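Peptidoglycan D,D-transpeptidase MrdA (Pseudomonas aeruginosa, PDB 7KIS) probably cross-links the peptide side chains of peptidoglycan during cell-wall synthesis, as a penicillin-binding transpeptidase of the inner membrane. Local coordinates at residues T466-P478 and D493-D507. Residues are numbered along the deposited sequence; the frame is centred on the assembly and turned at random.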
loop_
_atom_site.group_PDB
_atom_site.type_symbol
_atom_site.label_atom_id
_atom_site.label_comp_id
_atom_site.label_asym_id
_atom_site.label_seq_id
_atom_site.Cartn_x
_atom_site.Cartn_y
_atom_site.Cartn_z
ATOM N N THR A 466 6.330 3.688 3.734
ATOM C CA THR A 466 6.932 2.939 4.830
ATOM C C THR A 466 8.199 2.224 4.378
ATOM O O THR A 466 9.205 2.218 5.098
ATOM C CB THR A 466 5.926 1.935 5.391
ATOM O OG1 THR A 466 4.627 2.539 5.447
ATOM C CG2 THR A 466 6.340 1.498 6.784
ATOM N N ALA A 467 8.166 1.608 3.194
ATOM C CA ALA A 467 9.374 1.005 2.643
ATOM C C ALA A 467 10.435 2.053 2.343
ATOM O O ALA A 467 11.634 1.773 2.453
ATOM C CB ALA A 467 9.039 0.215 1.376
ATOM N N LEU A 468 10.013 3.263 1.967
ATOM C CA LEU A 468 10.964 4.332 1.682
ATOM C C LEU A 468 11.717 4.757 2.935
ATOM O O LEU A 468 12.934 4.972 2.892
ATOM C CB LEU A 468 10.230 5.523 1.071
ATOM C CG LEU A 468 10.888 6.251 -0.100
ATOM C CD1 LEU A 468 11.618 5.278 -1.012
ATOM C CD2 LEU A 468 9.829 7.021 -0.867
ATOM N N LEU A 469 11.014 4.885 4.061
ATOM C CA LEU A 469 11.684 5.201 5.317
ATOM C C LEU A 469 12.609 4.072 5.751
ATOM O O LEU A 469 13.630 4.320 6.402
ATOM C CB LEU A 469 10.650 5.494 6.403
ATOM C CG LEU A 469 9.828 6.766 6.196
ATOM C CD1 LEU A 469 8.579 6.756 7.066
ATOM C CD2 LEU A 469 10.673 7.996 6.476
ATOM N N ALA A 470 12.261 2.830 5.410
ATOM C CA ALA A 470 13.136 1.702 5.704
ATOM C C ALA A 470 14.340 1.657 4.770
ATOM O O ALA A 470 15.423 1.223 5.178
ATOM C CB ALA A 470 12.347 0.397 5.614
ATOM N N ASN A 471 14.176 2.106 3.527
ATOM C CA ASN A 471 15.208 2.002 2.502
ATOM C C ASN A 471 16.167 3.185 2.480
ATOM O O ASN A 471 17.031 3.240 1.598
ATOM C CB ASN A 471 14.562 1.847 1.123
ATOM C CG ASN A 471 15.200 0.746 0.304
ATOM O OD1 ASN A 471 15.998 -0.039 0.816
ATOM N ND2 ASN A 471 14.853 0.684 -0.976
ATOM N N LYS A 472 16.030 4.129 3.413
ATOM C CA LYS A 472 16.867 5.330 3.469
ATOM C C LYS A 472 16.775 6.158 2.190
ATOM O O LYS A 472 17.742 6.814 1.792
ATOM C CB LYS A 472 18.329 4.978 3.760
ATOM C CG LYS A 472 18.541 4.122 4.996
ATOM C CD LYS A 472 18.017 4.810 6.239
ATOM C CE LYS A 472 18.418 4.052 7.491
ATOM N NZ LYS A 472 19.895 3.865 7.574
ATOM N N GLY A 473 15.618 6.138 1.534
ATOM C CA GLY A 473 15.360 7.009 0.409
ATOM C C GLY A 473 15.623 6.430 -0.963
ATOM O O GLY A 473 15.420 7.136 -1.960
ATOM N N HIS A 474 16.063 5.178 -1.061
ATOM C CA HIS A 474 16.272 4.562 -2.365
ATOM C C HIS A 474 14.920 4.179 -2.949
ATOM O O HIS A 474 14.183 3.385 -2.355
ATOM C CB HIS A 474 17.184 3.341 -2.272
ATOM C CG HIS A 474 17.575 2.788 -3.608
ATOM N ND1 HIS A 474 17.344 3.464 -4.787
ATOM C CD2 HIS A 474 18.178 1.626 -3.955
ATOM C CE1 HIS A 474 17.788 2.745 -5.801
ATOM N NE2 HIS A 474 18.298 1.624 -5.325
ATOM N N TRP A 475 14.597 4.739 -4.111
ATOM C CA TRP A 475 13.270 4.608 -4.696
ATOM C C TRP A 475 13.241 3.369 -5.581
ATOM O O TRP A 475 13.903 3.323 -6.622
ATOM C CB TRP A 475 12.908 5.857 -5.493
ATOM C CG TRP A 475 11.757 6.623 -4.924
ATOM C CD1 TRP A 475 11.810 7.826 -4.284
ATOM C CD2 TRP A 475 10.377 6.241 -4.948
ATOM N NE1 TRP A 475 10.550 8.217 -3.906
ATOM C CE2 TRP A 475 9.651 7.261 -4.302
ATOM C CE3 TRP A 475 9.684 5.136 -5.451
ATOM C CZ2 TRP A 475 8.268 7.210 -4.145
ATOM C CZ3 TRP A 475 8.310 5.086 -5.294
ATOM C CH2 TRP A 475 7.617 6.117 -4.646
ATOM N N ILE A 476 12.470 2.367 -5.166
ATOM C CA ILE A 476 12.166 1.203 -5.987
ATOM C C ILE A 476 10.665 0.975 -5.910
ATOM O O ILE A 476 10.116 0.795 -4.815
ATOM C CB ILE A 476 12.925 -0.052 -5.523
ATOM C CG1 ILE A 476 14.429 0.221 -5.445
ATOM C CG2 ILE A 476 12.636 -1.223 -6.451
ATOM C CD1 ILE A 476 15.178 -0.749 -4.560
ATOM N N ARG A 477 10.008 0.978 -7.064
ATOM C CA ARG A 477 8.557 0.901 -7.093
ATOM C C ARG A 477 8.088 -0.486 -6.661
ATOM O O ARG A 477 8.729 -1.489 -6.993
ATOM C CB ARG A 477 8.035 1.222 -8.492
ATOM C CG ARG A 477 8.400 2.617 -8.968
ATOM C CD ARG A 477 7.554 3.047 -10.153
ATOM N NE ARG A 477 7.564 4.497 -10.319
ATOM C CZ ARG A 477 6.825 5.153 -11.206
ATOM N NH1 ARG A 477 6.012 4.490 -12.018
ATOM N NH2 ARG A 477 6.899 6.476 -11.284
ATOM N N PRO A 478 6.986 -0.577 -5.920
ATOM C CA PRO A 478 6.424 -1.894 -5.607
ATOM C C PRO A 478 5.982 -2.598 -6.879
ATOM O O PRO A 478 5.599 -1.964 -7.866
ATOM C CB PRO A 478 5.228 -1.572 -4.700
ATOM C CG PRO A 478 5.453 -0.168 -4.229
ATOM C CD PRO A 478 6.203 0.517 -5.323
ATOM N N ASP A 493 9.798 3.854 -16.114
ATOM C CA ASP A 493 9.854 5.211 -15.572
ATOM C C ASP A 493 10.162 5.135 -14.083
ATOM O O ASP A 493 9.245 5.045 -13.251
ATOM C CB ASP A 493 8.545 5.954 -15.827
ATOM C CG ASP A 493 8.573 7.378 -15.309
ATOM O OD1 ASP A 493 7.701 7.732 -14.489
ATOM O OD2 ASP A 493 9.469 8.144 -15.723
ATOM N N PRO A 494 11.436 5.163 -13.699
ATOM C CA PRO A 494 11.785 5.134 -12.275
ATOM C C PRO A 494 11.465 6.457 -11.594
ATOM O O PRO A 494 11.092 7.450 -12.222
ATOM C CB PRO A 494 13.294 4.858 -12.274
ATOM C CG PRO A 494 13.621 4.406 -13.672
ATOM C CD PRO A 494 12.626 5.082 -14.559
ATOM N N MET A 495 11.619 6.452 -10.271
ATOM C CA MET A 495 11.496 7.646 -9.455
ATOM C C MET A 495 12.853 8.022 -8.874
ATOM O O MET A 495 13.613 7.138 -8.463
ATOM C CB MET A 495 10.492 7.446 -8.313
ATOM C CG MET A 495 9.037 7.559 -8.737
ATOM S SD MET A 495 8.057 8.561 -7.603
ATOM C CE MET A 495 8.574 10.211 -8.069
ATOM N N PRO A 496 13.191 9.309 -8.833
ATOM C CA PRO A 496 14.488 9.706 -8.273
ATOM C C PRO A 496 14.548 9.419 -6.782
ATOM O O PRO A 496 13.569 9.599 -6.056
ATOM C CB PRO A 496 14.558 11.213 -8.556
ATOM C CG PRO A 496 13.509 11.469 -9.598
ATOM C CD PRO A 496 12.436 10.462 -9.348
ATOM N N ASP A 497 15.714 8.965 -6.327
ATOM C CA ASP A 497 15.894 8.707 -4.909
ATOM C C ASP A 497 15.791 10.010 -4.122
ATOM O O ASP A 497 15.988 11.107 -4.652
ATOM C CB ASP A 497 17.244 8.039 -4.647
ATOM C CG ASP A 497 17.381 6.700 -5.349
ATOM O OD1 ASP A 497 16.350 6.025 -5.557
ATOM O OD2 ASP A 497 18.522 6.320 -5.693
ATOM N N ILE A 498 15.472 9.879 -2.840
ATOM C CA ILE A 498 15.337 11.023 -1.947
ATOM C C ILE A 498 16.673 11.192 -1.235
ATOM O O ILE A 498 17.013 10.428 -0.327
ATOM C CB ILE A 498 14.178 10.841 -0.968
ATOM C CG1 ILE A 498 12.874 10.662 -1.746
ATOM C CG2 ILE A 498 14.070 12.037 -0.044
ATOM C CD1 ILE A 498 11.771 10.036 -0.944
ATOM N N VAL A 499 17.436 12.196 -1.657
ATOM C CA VAL A 499 18.778 12.445 -1.146
ATOM C C VAL A 499 18.679 13.623 -0.185
ATOM O O VAL A 499 18.562 14.778 -0.604
ATOM C CB VAL A 499 19.774 12.716 -2.276
ATOM C CG1 VAL A 499 21.199 12.554 -1.771
ATOM C CG2 VAL A 499 19.507 11.786 -3.452
ATOM N N LEU A 500 18.723 13.332 1.111
ATOM C CA LEU A 500 18.673 14.374 2.123
ATOM C C LEU A 500 20.008 15.104 2.207
ATOM O O LEU A 500 21.073 14.527 1.972
ATOM C CB LEU A 500 18.319 13.779 3.486
ATOM C CG LEU A 500 16.845 13.730 3.902
ATOM C CD1 LEU A 500 15.965 13.199 2.785
ATOM C CD2 LEU A 500 16.677 12.882 5.150
ATOM N N ARG A 501 19.941 16.391 2.554
ATOM C CA ARG A 501 21.158 17.165 2.765
ATOM C C ARG A 501 21.881 16.766 4.044
ATOM O O ARG A 501 23.037 17.156 4.234
ATOM C CB ARG A 501 20.834 18.659 2.792
ATOM C CG ARG A 501 20.633 19.270 1.414
ATOM C CD ARG A 501 19.505 20.286 1.423
ATOM N NE ARG A 501 19.631 21.216 2.540
ATOM C CZ ARG A 501 18.802 22.229 2.768
ATOM N NH1 ARG A 501 17.777 22.445 1.954
ATOM N NH2 ARG A 501 18.994 23.023 3.812
ATOM N N ASP A 502 21.225 16.001 4.914
ATOM C CA ASP A 502 21.872 15.367 6.061
ATOM C C ASP A 502 21.282 13.967 6.162
ATOM O O ASP A 502 20.202 13.781 6.745
ATOM C CB ASP A 502 21.659 16.158 7.350
ATOM C CG ASP A 502 22.356 15.528 8.540
ATOM O OD1 ASP A 502 23.309 14.748 8.330
ATOM O OD2 ASP A 502 21.954 15.814 9.686
ATOM N N PRO A 503 21.955 12.959 5.599
ATOM C CA PRO A 503 21.360 11.613 5.553
ATOM C C PRO A 503 21.121 10.998 6.919
ATOM O O PRO A 503 20.367 10.021 7.017
ATOM C CB PRO A 503 22.383 10.805 4.742
ATOM C CG PRO A 503 23.668 11.549 4.901
ATOM C CD PRO A 503 23.295 12.999 4.990
ATOM N N ALA A 504 21.731 11.533 7.978
ATOM C CA ALA A 504 21.473 11.038 9.324
ATOM C C ALA A 504 20.048 11.308 9.790
ATOM O O ALA A 504 19.626 10.723 10.794
ATOM C CB ALA A 504 22.465 11.657 10.311
ATOM N N ASN A 505 19.305 12.177 9.098
ATOM C CA ASN A 505 17.917 12.430 9.473
ATOM C C ASN A 505 17.057 11.182 9.315
ATOM O O ASN A 505 16.050 11.032 10.016
ATOM C CB ASN A 505 17.347 13.580 8.643
ATOM C CG ASN A 505 17.793 14.937 9.146
ATOM O OD1 ASN A 505 18.068 15.113 10.333
ATOM N ND2 ASN A 505 17.867 15.908 8.243
ATOM N N TRP A 506 17.423 10.293 8.388
ATOM C CA TRP A 506 16.729 9.014 8.267
ATOM C C TRP A 506 16.757 8.257 9.588
ATOM O O TRP A 506 15.720 7.792 10.075
ATOM C CB TRP A 506 17.356 8.175 7.152
ATOM C CG TRP A 506 17.178 8.740 5.772
ATOM C CD1 TRP A 506 18.135 9.335 5.001
ATOM C CD2 TRP A 506 15.974 8.754 4.994
ATOM N NE1 TRP A 506 17.601 9.722 3.796
ATOM C CE2 TRP A 506 16.277 9.377 3.766
ATOM C CE3 TRP A 506 14.670 8.303 5.217
ATOM C CZ2 TRP A 506 15.322 9.561 2.767
ATOM C CZ3 TRP A 506 13.724 8.485 4.223
ATOM C CH2 TRP A 506 14.057 9.109 3.014
ATOM N N ASP A 507 17.947 8.120 10.183
ATOM C CA ASP A 507 18.076 7.362 11.423
ATOM C C ASP A 507 17.385 8.059 12.588
ATOM O O ASP A 507 16.985 7.399 13.554
ATOM C CB ASP A 507 19.555 7.151 11.753
ATOM C CG ASP A 507 20.185 6.029 10.948
ATOM O OD1 ASP A 507 19.448 5.298 10.257
ATOM O OD2 ASP A 507 21.425 5.881 11.009
HETATM O O HOH W 1 11.685 3.351 -8.903
#
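D493 meets R477 in two ways: its carbonyl O sits over the face of the guanidinium, 3.2 Å from CZ, and its carboxylate OD1 pairs with NH2 by charge alone, no N-H pointing at it. M495 CG lies at the guanidinium edge while CB and SD cover one face of the W475 indole, a Met-aromatic contact with SD 3.8 Å from the centroid of the six-membered ring; bends at chi2 and chi3 (77°) fold the sulfur back over it. L468 CD2 covers the opposite face, and the indole NE1 is hydrogen-bonded to R407 O. D497 OD1 accepts two hydrogen bonds, from W475 N and H474 ND1; both donors come from above the same face of the carboxylate, with OD1 itself in the plane of the H474 imidazole, 2.9 Å from ND1. I498 N donates a hydrogen bond to G473 O at 2.9 Å, nearly straight (167°), and I498 CD1 touches L468 CD2 at 3.6 Å. G473 belongs to the type I' turn N471–H474 that follows helix 459–470 of the transpeptidase domain. W506, on helix 504–518, lays its indole flat against the K472–G473 peptide, with CZ2 3.5 Å from G473 CA, and presents its edge to L469 CD2. D507 OD1 forms a salt bridge with K472 NZ, a weak hydrogen bond at 3.1 Å.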